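ABC sugar (Ribose) transporter, periplasmic substrate-binding subunit (Rhodobacter sphaeroides, PDB 3L49) probably binds a sugar in the periplasm as the substrate-binding subunit of an ABC transporter. Local coordinates at residues Ala240-Ala245 against Leu278-Asn283. Residues are numbered along the deposited sequence; the frame is centred on the assembly and turned at random.
Sequences AGAVAA and LITKEN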
loop_
_atom_site.group_PDB
_atom_site.type_symbol
_atom_site.label_atom_id
_atom_site.label_comp_id
_atom_site.label_asym_id
_atom_site.label_seq_id
_atom_site.Cartn_x
_atom_site.Cartn_y
_atom_site.Cartn_z
ATOM N N ALA A 240 -0.434 19.401 1.263
ATOM C CA ALA A 240 -0.933 18.028 1.301
ATOM C C ALA A 240 -2.456 18.052 1.365
ATOM O O ALA A 240 -3.024 18.645 2.274
ATOM C CB ALA A 240 -0.348 17.271 2.472
ATOM N N GLY A 241 -3.103 17.405 0.390
ATOM C CA GLY A 241 -4.542 17.560 0.147
ATOM C C GLY A 241 -5.495 16.556 0.778
ATOM O O GLY A 241 -6.552 16.948 1.275
ATOM N N ALA A 242 -5.143 15.268 0.731
ATOM C CA ALA A 242 -5.937 14.205 1.364
ATOM C C ALA A 242 -5.173 12.896 1.461
ATOM O O ALA A 242 -4.274 12.627 0.670
ATOM C CB ALA A 242 -7.279 13.975 0.629
ATOM N N VAL A 243 -5.554 12.079 2.434
ATOM C CA VAL A 243 -4.937 10.776 2.639
ATOM C C VAL A 243 -5.988 9.737 3.027
ATOM O O VAL A 243 -6.880 10.011 3.829
ATOM C CB VAL A 243 -3.754 10.851 3.661
ATOM C CG1 VAL A 243 -4.215 11.296 5.056
ATOM C CG2 VAL A 243 -3.010 9.542 3.731
ATOM N N ALA A 244 -5.899 8.558 2.422
ATOM C CA ALA A 244 -6.699 7.417 2.843
ATOM C C ALA A 244 -5.978 6.698 3.982
ATOM O O ALA A 244 -5.038 5.938 3.751
ATOM C CB ALA A 244 -6.943 6.482 1.675
ATOM N N ALA A 245 -6.413 6.952 5.213
ATOM C CA ALA A 245 -5.739 6.400 6.384
ATOM C C ALA A 245 -6.183 4.981 6.719
ATOM O O ALA A 245 -7.327 4.764 7.118
ATOM C CB ALA A 245 -5.933 7.299 7.567
ATOM N N LEU A 278 -11.031 8.504 4.743
ATOM C CA LEU A 278 -10.431 9.606 4.000
ATOM C C LEU A 278 -10.271 10.810 4.931
ATOM O O LEU A 278 -11.206 11.190 5.633
ATOM C CB LEU A 278 -11.282 9.974 2.781
ATOM C CG LEU A 278 -10.671 10.963 1.788
ATOM C CD1 LEU A 278 -9.645 10.271 0.922
ATOM C CD2 LEU A 278 -11.754 11.581 0.917
ATOM N N ILE A 279 -9.071 11.384 4.948
ATOM C CA ILE A 279 -8.761 12.548 5.776
ATOM C C ILE A 279 -8.359 13.698 4.857
ATOM O O ILE A 279 -7.376 13.599 4.131
ATOM C CB ILE A 279 -7.607 12.251 6.757
ATOM C CG1 ILE A 279 -7.952 11.074 7.670
ATOM C CG2 ILE A 279 -7.266 13.487 7.571
ATOM C CD1 ILE A 279 -6.809 10.665 8.600
ATOM N N THR A 280 -9.127 14.784 4.876
ATOM C CA THR A 280 -8.844 15.936 4.018
ATOM C C THR A 280 -8.469 17.136 4.878
ATOM O O THR A 280 -8.467 17.041 6.109
ATOM C CB THR A 280 -10.036 16.298 3.104
ATOM O OG1 THR A 280 -11.043 16.965 3.871
ATOM C CG2 THR A 280 -10.631 15.059 2.458
ATOM N N LYS A 281 -8.155 18.255 4.227
ATOM C CA LYS A 281 -7.706 19.471 4.911
ATOM C C LYS A 281 -8.729 20.051 5.885
ATOM O O LYS A 281 -8.369 20.413 7.007
ATOM C CB LYS A 281 -7.281 20.547 3.909
ATOM C CG LYS A 281 -6.037 20.211 3.124
ATOM C CD LYS A 281 -5.233 21.464 2.824
ATOM C CE LYS A 281 -4.256 21.765 3.942
ATOM N NZ LYS A 281 -3.194 20.708 4.079
ATOM N N GLU A 282 -9.992 20.138 5.463
ATOM C CA GLU A 282 -11.056 20.627 6.351
ATOM C C GLU A 282 -11.633 19.530 7.256
ATOM O O GLU A 282 -11.852 19.765 8.449
ATOM C CB GLU A 282 -12.154 21.362 5.573
ATOM C CG GLU A 282 -12.651 20.655 4.322
ATOM C CD GLU A 282 -13.851 21.348 3.708
ATOM O OE1 GLU A 282 -13.808 22.587 3.546
ATOM O OE2 GLU A 282 -14.838 20.653 3.384
ATOM N N ASN A 283 -11.858 18.342 6.694
ATOM C CA ASN A 283 -12.223 17.159 7.479
ATOM C C ASN A 283 -11.043 16.636 8.293
ATOM O O ASN A 283 -10.808 17.078 9.415
ATOM C CB ASN A 283 -12.750 16.048 6.571
ATOM C CG ASN A 283 -12.810 14.704 7.267
ATOM O OD1 ASN A 283 -13.509 14.534 8.268
ATOM N ND2 ASN A 283 -12.077 13.736 6.736
#
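This is an antiparallel pairing of two beta strands in the sheet of one lobe of a periplasmic binding protein. Strand 240-245 runs against the C-terminal end of strand 271-280, with 159° between their directions. On its other edge strand 240-245 is bonded to strand 219-222. V243 and I279 form the hydrogen-bonded pair at the centre. V243 N donates to I279 O at 2.9 Å, and I279 N donates to V243 O at 2.8 Å. Both donors lie in the plane of the carbonyl they reach. A CA-H...O contact from A242 CA to I279 O, 3.2 Å, adds a second, weaker approach to that oxygen.

The side chains of V243 and I279 lie side by side and point the same way. V243 CG1 sits in the crowded position between N and the carbonyl carbon (chi1 62°) and rests on I279 CB at 3.9 Å. I279 CD1 meets A245 CB at 3.6 Å. The face bearing A242, A244, L278 and T280 turns to helix 107-122. There A242 CB lies 4.0 Å from T280 CG2.

Beyond T280 the chain turns, and T280 OG1 accepts from N283 N in an ST motif. K281 bends at chi2, chi3 and chi4, so its chain folds over A240 O. K281 NZ donates to A240 O at 2.7 Å, in the carbonyl plane. NZ also bonds the carbonyl oxygens of V233, D235 and S238. An alanine here would probably leave these four carbonyls without their shared donor and loosen the turn from the segment leading into strand 240-245. The centre is thus held by backbone bonds and aliphatic side chains, whereas the turn is held by one ammonium set among four backbone oxygens, more than its three N-H can serve singly. These would probably stabilise its positive charge.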